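Mannosephosphate isomerase, putative (Archaeoglobus fulgidus, PDB 1ZX5) probably interconverts D-mannose 6-phosphate and D-fructose 6-phosphate as a zinc-dependent mannose-6-phosphate isomerase of the type 1 family. Local coordinates at residues Gln97-Pro102 and Thr191-Phe196; Gly115-Ala120 and Glu185-Ser190. All coordinates share one frame; numbering follows the deposited sequence.

Contact 1 of 2, residues Gln97-Pro102 and Thr191-Phe196. With LFR (beta-L-fructofuranose), chain B.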
loop_
_atom_site.group_PDB
_atom_site.type_symbol
_atom_site.label_atom_id
_atom_site.label_comp_id
_atom_site.label_asym_id
_atom_site.label_seq_id
_atom_site.Cartn_x
_atom_site.Cartn_y
_atom_site.Cartn_z
ATOM N N GLN A 97 15.059 -8.357 -0.955
ATOM C CA GLN A 97 15.271 -9.577 -0.193
ATOM C C GLN A 97 13.924 -10.080 0.335
ATOM O O GLN A 97 12.987 -9.290 0.543
ATOM C CB GLN A 97 16.287 -9.349 0.942
ATOM C CG GLN A 97 16.548 -10.553 1.895
ATOM C CD GLN A 97 17.126 -11.813 1.216
ATOM O OE1 GLN A 97 16.390 -12.644 0.674
ATOM N NE2 GLN A 97 18.443 -11.968 1.286
ATOM N N VAL A 98 13.824 -11.396 0.516
ATOM C CA VAL A 98 12.632 -11.996 1.097
ATOM C C VAL A 98 12.439 -11.480 2.526
ATOM O O VAL A 98 13.383 -11.383 3.308
ATOM C CB VAL A 98 12.689 -13.548 1.076
ATOM C CG1 VAL A 98 11.466 -14.144 1.762
ATOM C CG2 VAL A 98 12.784 -14.067 -0.376
ATOM N N HIS A 99 11.205 -11.114 2.837
ATOM C CA HIS A 99 10.857 -10.637 4.160
ATOM C C HIS A 99 9.454 -11.121 4.514
ATOM O O HIS A 99 8.777 -11.735 3.689
ATOM C CB HIS A 99 10.994 -9.107 4.254
ATOM C CG HIS A 99 10.305 -8.359 3.155
ATOM N ND1 HIS A 99 10.761 -8.355 1.849
ATOM C CD2 HIS A 99 9.218 -7.549 3.173
ATOM C CE1 HIS A 99 9.966 -7.607 1.107
ATOM N NE2 HIS A 99 9.024 -7.103 1.884
ATOM N N VAL A 100 9.043 -10.857 5.747
ATOM C CA VAL A 100 7.815 -11.370 6.304
ATOM C C VAL A 100 7.328 -10.380 7.365
ATOM O O VAL A 100 8.130 -9.729 8.035
ATOM C CB VAL A 100 8.017 -12.830 6.908
ATOM C CG1 VAL A 100 9.086 -12.860 8.003
ATOM C CG2 VAL A 100 6.694 -13.424 7.423
ATOM N N HIS A 101 6.012 -10.268 7.499
ATOM C CA HIS A 101 5.389 -9.381 8.472
ATOM C C HIS A 101 4.777 -10.182 9.620
ATOM O O HIS A 101 4.244 -11.272 9.395
ATOM C CB HIS A 101 4.287 -8.560 7.809
ATOM C CG HIS A 101 4.764 -7.724 6.663
ATOM N ND1 HIS A 101 5.806 -6.827 6.778
ATOM C CD2 HIS A 101 4.328 -7.631 5.385
ATOM C CE1 HIS A 101 6.004 -6.232 5.616
ATOM N NE2 HIS A 101 5.117 -6.698 4.756
ATOM N N PRO A 102 4.829 -9.628 10.847
ATOM C CA PRO A 102 4.130 -10.233 11.977
ATOM C C PRO A 102 2.623 -9.900 11.980
ATOM O O PRO A 102 2.207 -8.870 11.439
ATOM C CB PRO A 102 4.806 -9.574 13.184
ATOM C CG PRO A 102 5.161 -8.207 12.689
ATOM C CD PRO A 102 5.531 -8.382 11.232
ATOM N N THR A 191 5.124 -0.529 9.584
ATOM C CA THR A 191 6.225 -0.901 8.691
ATOM C C THR A 191 7.033 -2.110 9.204
ATOM O O THR A 191 8.112 -2.387 8.681
ATOM C CB THR A 191 7.220 0.280 8.529
ATOM O OG1 THR A 191 7.533 0.798 9.832
ATOM C CG2 THR A 191 6.608 1.392 7.680
ATOM N N LEU A 192 6.544 -2.820 10.220
ATOM C CA LEU A 192 7.283 -3.986 10.719
ATOM C C LEU A 192 7.513 -4.985 9.597
ATOM O O LEU A 192 6.566 -5.426 8.941
ATOM C CB LEU A 192 6.563 -4.681 11.877
ATOM C CG LEU A 192 6.510 -3.950 13.211
ATOM C CD1 LEU A 192 5.725 -4.779 14.208
ATOM C CD2 LEU A 192 7.912 -3.628 13.734
ATOM N N ALA A 193 8.779 -5.313 9.371
ATOM C CA ALA A 193 9.168 -6.277 8.354
ATOM C C ALA A 193 10.474 -6.921 8.780
ATOM O O ALA A 193 11.400 -6.230 9.205
ATOM C CB ALA A 193 9.315 -5.589 6.969
ATOM N N TYR A 194 10.533 -8.242 8.680
ATOM C CA TYR A 194 11.716 -8.983 9.070
ATOM C C TYR A 194 12.292 -9.684 7.866
ATOM O O TYR A 194 11.616 -10.479 7.211
ATOM C CB TYR A 194 11.383 -9.982 10.169
ATOM C CG TYR A 194 10.668 -9.358 11.344
ATOM C CD1 TYR A 194 11.216 -8.247 12.024
ATOM C CD2 TYR A 194 9.452 -9.876 11.791
ATOM C CE1 TYR A 194 10.553 -7.672 13.119
ATOM C CE2 TYR A 194 8.778 -9.313 12.878
ATOM C CZ TYR A 194 9.331 -8.214 13.535
ATOM O OH TYR A 194 8.665 -7.689 14.627
ATOM N N PHE A 195 13.549 -9.381 7.579
ATOM C CA PHE A 195 14.197 -9.866 6.365
ATOM C C PHE A 195 14.934 -11.167 6.623
ATOM O O PHE A 195 15.322 -11.453 7.755
ATOM C CB PHE A 195 15.116 -8.773 5.795
ATOM C CG PHE A 195 14.355 -7.655 5.107
ATOM C CD1 PHE A 195 14.209 -7.644 3.713
ATOM C CD2 PHE A 195 13.763 -6.631 5.850
ATOM C CE1 PHE A 195 13.476 -6.622 3.064
ATOM C CE2 PHE A 195 13.039 -5.600 5.216
ATOM C CZ PHE A 195 12.887 -5.597 3.821
ATOM N N PHE A 196 15.113 -11.958 5.572
ATOM C CA PHE A 196 15.854 -13.216 5.659
ATOM C C PHE A 196 17.364 -12.977 5.760
ATOM O O PHE A 196 18.107 -13.166 4.797
ATOM C CB PHE A 196 15.521 -14.100 4.451
ATOM C CG PHE A 196 14.240 -14.889 4.596
ATOM C CD1 PHE A 196 13.143 -14.367 5.302
ATOM C CD2 PHE A 196 14.123 -16.149 4.006
ATOM C CE1 PHE A 196 11.950 -15.094 5.423
ATOM C CE2 PHE A 196 12.931 -16.880 4.113
ATOM C CZ PHE A 196 11.848 -16.354 4.828
HETATM C C1 LFR B . 17.876 -12.978 -2.309
HETATM C C2 LFR B . 17.828 -11.769 -3.261
HETATM C C3 LFR B . 18.453 -10.540 -2.593
HETATM C C4 LFR B . 19.685 -10.175 -3.389
HETATM C C5 LFR B . 19.771 -11.185 -4.529
HETATM C C6 LFR B . 19.775 -10.492 -5.892
HETATM O O1 LFR B . 16.587 -13.455 -1.897
HETATM O O2 LFR B . 16.481 -11.462 -3.693
HETATM O O3 LFR B . 17.588 -9.409 -2.617
HETATM O O4 LFR B . 20.815 -10.273 -2.518
HETATM O O5 LFR B . 18.649 -12.079 -4.405
HETATM O O6 LFR B . 20.297 -11.323 -6.942
#

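Contact 2 of 2, residues Gly115-Ala120 and Glu185-Ser190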
loop_
_atom_site.group_PDB
_atom_site.type_symbol
_atom_site.label_atom_id
_atom_site.label_comp_id
_atom_site.label_asym_id
_atom_site.label_seq_id
_atom_site.Cartn_x
_atom_site.Cartn_y
_atom_site.Cartn_z
ATOM N N GLY A 115 2.062 -2.150 15.351
ATOM C CA GLY A 115 1.186 -3.312 15.244
ATOM C C GLY A 115 1.588 -4.229 14.097
ATOM O O GLY A 115 2.620 -4.019 13.438
ATOM N N GLY A 116 0.763 -5.250 13.875
ATOM C CA GLY A 116 0.918 -6.182 12.767
ATOM C C GLY A 116 0.640 -5.571 11.402
ATOM O O GLY A 116 0.192 -4.424 11.293
ATOM N N VAL A 117 0.954 -6.330 10.356
ATOM C CA VAL A 117 0.823 -5.841 8.991
ATOM C C VAL A 117 0.111 -6.867 8.122
ATOM O O VAL A 117 0.562 -8.013 8.004
ATOM C CB VAL A 117 2.193 -5.511 8.323
ATOM C CG1 VAL A 117 1.977 -4.694 7.031
ATOM C CG2 VAL A 117 3.138 -4.773 9.279
ATOM N N GLU A 118 -1.002 -6.448 7.529
ATOM C CA GLU A 118 -1.604 -7.138 6.381
ATOM C C GLU A 118 -1.575 -6.145 5.225
ATOM O O GLU A 118 -1.658 -4.937 5.449
ATOM C CB GLU A 118 -3.043 -7.564 6.682
ATOM C CG GLU A 118 -3.962 -6.384 7.091
ATOM C CD GLU A 118 -5.436 -6.779 7.337
ATOM O OE1 GLU A 118 -5.758 -7.999 7.313
ATOM O OE2 GLU A 118 -6.266 -5.854 7.560
ATOM N N SER A 119 -1.450 -6.631 3.996
ATOM C CA SER A 119 -1.416 -5.728 2.853
ATOM C C SER A 119 -2.053 -6.261 1.578
ATOM O O SER A 119 -2.131 -7.476 1.342
ATOM C CB SER A 119 0.014 -5.267 2.573
ATOM O OG SER A 119 0.798 -6.370 2.215
ATOM N N ALA A 120 -2.535 -5.318 0.777
ATOM C CA ALA A 120 -3.079 -5.582 -0.528
ATOM C C ALA A 120 -2.188 -4.862 -1.554
ATOM O O ALA A 120 -1.834 -3.696 -1.387
ATOM C CB ALA A 120 -4.527 -5.106 -0.599
ATOM N N GLU A 185 0.953 -0.480 -2.721
ATOM C CA GLU A 185 0.780 -1.353 -1.548
ATOM C C GLU A 185 -0.019 -0.662 -0.440
ATOM O O GLU A 185 0.456 0.297 0.179
ATOM C CB GLU A 185 2.147 -1.869 -1.020
ATOM C CG GLU A 185 2.926 -2.688 -2.055
ATOM C CD GLU A 185 4.212 -3.348 -1.548
ATOM O OE1 GLU A 185 4.430 -3.451 -0.316
ATOM O OE2 GLU A 185 5.006 -3.783 -2.415
ATOM N N VAL A 186 -1.234 -1.150 -0.198
ATOM C CA VAL A 186 -2.067 -0.628 0.868
ATOM C C VAL A 186 -1.917 -1.595 2.034
ATOM O O VAL A 186 -2.237 -2.783 1.905
ATOM C CB VAL A 186 -3.561 -0.505 0.449
ATOM C CG1 VAL A 186 -4.380 0.136 1.582
ATOM C CG2 VAL A 186 -3.689 0.296 -0.836
ATOM N N SER A 187 -1.414 -1.104 3.169
ATOM C CA SER A 187 -1.234 -1.963 4.330
ATOM C C SER A 187 -1.801 -1.337 5.594
ATOM O O SER A 187 -2.252 -0.195 5.577
ATOM C CB SER A 187 0.238 -2.285 4.532
ATOM O OG SER A 187 0.969 -1.115 4.881
ATOM N N SER A 188 -1.787 -2.108 6.682
ATOM C CA SER A 188 -1.911 -1.559 8.032
ATOM C C SER A 188 -0.944 -0.390 8.182
ATOM O O SER A 188 0.060 -0.297 7.460
ATOM C CB SER A 188 -1.555 -2.616 9.081
ATOM O OG SER A 188 -2.197 -3.850 8.795
ATOM N N ASN A 189 -1.249 0.498 9.119
ATOM C CA ASN A 189 -0.367 1.609 9.410
ATOM C C ASN A 189 0.825 1.136 10.259
ATOM O O ASN A 189 0.940 1.462 11.443
ATOM C CB ASN A 189 -1.136 2.748 10.099
ATOM C CG ASN A 189 -0.295 3.997 10.241
ATOM O OD1 ASN A 189 0.662 4.201 9.478
ATOM N ND2 ASN A 189 -0.632 4.838 11.217
ATOM N N SER A 190 1.691 0.346 9.637
ATOM C CA SER A 190 2.839 -0.268 10.291
ATOM C C SER A 190 3.849 -0.664 9.237
ATOM O O SER A 190 3.485 -1.095 8.142
ATOM C CB SER A 190 2.429 -1.508 11.092
ATOM O OG SER A 190 3.567 -2.188 11.604
HETATM O O HOH W 1 0.562 0.116 13.970
HETATM O O HOH W 2 -4.829 -3.745 8.915
#

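Contact 1 of 2, residues Gln97-Pro102 and Thr191-Phe196
His99 holds CG between its backbone N and carbonyl carbon (chi1 50°), while Phe195 sets CG anti to its carbonyl carbon (chi1 -75°), and the two side chains lie side by side, pointing the same way. Their residues form a non-hydrogen-bonded pair of a short two-stranded antiparallel sheet, part of a chain of the cupin clan. The rings make an offset stack with planes 26° apart and centroids separated by 4.5 Å. His99 CB sits over the middle of the Phe195 ring, 3.6 Å from its centroid. The imidazole is also steadied from its own segment: ND1 donates to Gln97 O at 2.7 Å, with the carbonyl oxygen in the ring plane. The next pair, Val100 and Tyr194, exchanges two backbone hydrogen bonds and turns its side chains to the opposite face, where the hydroxyl of Tyr194 bonds to Glu112.

Gln97 carries the contact into the sugar pocket, which Thr96, Asp150 and Lys154 help to complete. Its OE1 accepts a hydrogen bond from O1 of beta-L-fructofuranose at 2.7 Å and, on a lone pair, another from Val98 N at 2.9 Å. An alanine here would probably leave the sugar O1 and Val98 N without this shared acceptor, and is likely to open a gap beside Phe196 O, where the amide NE2 now lies.

Farther along, Val98 CG1 lies over the centre of the Phe196 ring, 3.7 Å from the centroid, a CH-pi contact almost on the ring normal. Toward the far end, His101 ND1 donates to Leu192 O at 2.7 Å, and the CB of Ala193 meets the same imidazole at its edge.

Contact 2 of 2, residues Gly115-Ala120 and Glu185-Ser190
Ser188 and Glu118 meet through two hydrogen bonds, but they are not the usual backbone pair. Ser188 N donates to Glu118 O at 3.1 Å; the return bond from Glu118 N goes to Ser188 OG, also at 3.1 Å and nearly straight (173°). With chi1 at -47°, OG stands beside its own backbone N, and there it receives the bond that a carbonyl would take in a regular antiparallel pair. Ser188 O is spoken for in its own segment: Ser187 OG donates to it at 2.9 Å, and Ser190 N makes a weak bond across the inverse gamma turn centred on Asn189.

Deeper in the sheet the pattern is regular. Ala120 and Val186 form a hydrogen-bonded pair, with Ala120 N donating to Val186 O at 2.8 Å and Val186 N returning the bond to Ala120 O. Between the two pairs, Ser119 and Ser187 are a non-hydrogen-bonded pair whose CB atoms touch. These are neighbouring inner strands, 119-123 and 181-188, of the six-stranded antiparallel sheet of the cupin-type domain.

At the loop end, Ser190 OG donates to Gly115 O at 2.8 Å from above the carbonyl plane, and weakly accepts from Leu192 N. One water joins Gly115 N to Asn189 O. A second bridges Ser188 OG (2.6 Å) and Glu118 OE2, whose carboxylate also has a weak bond to Thr227. Beyond the Ala120-Val186 and Ser119-Ser187 pairs, serine hydroxyls and water thus supply part of the bonding that backbone carbonyls would otherwise provide.

Overall arrangement
Both contacts are buried, but contact 2 lies nearer the middle of the chain, its centre about 7 Å from the chain centre against about 15 Å for contact 1. The loop closed by contact 1 encloses contact 2, and strand 181-188 is followed directly by strand 194-195, so one run of chain serves both. Their centres are about 12 Å apart and they touch: Pro102 O and Val117 N, 3.0 Å apart, probably hydrogen-bond, and His101 packs on Val117. Both are built on antiparallel backbone bonds; contact 2, in the interior of the large sheet, adds serine hydroxyls and water, while contact 1, a small separate sheet beside the sugar, adds packed aromatic rings and histidines.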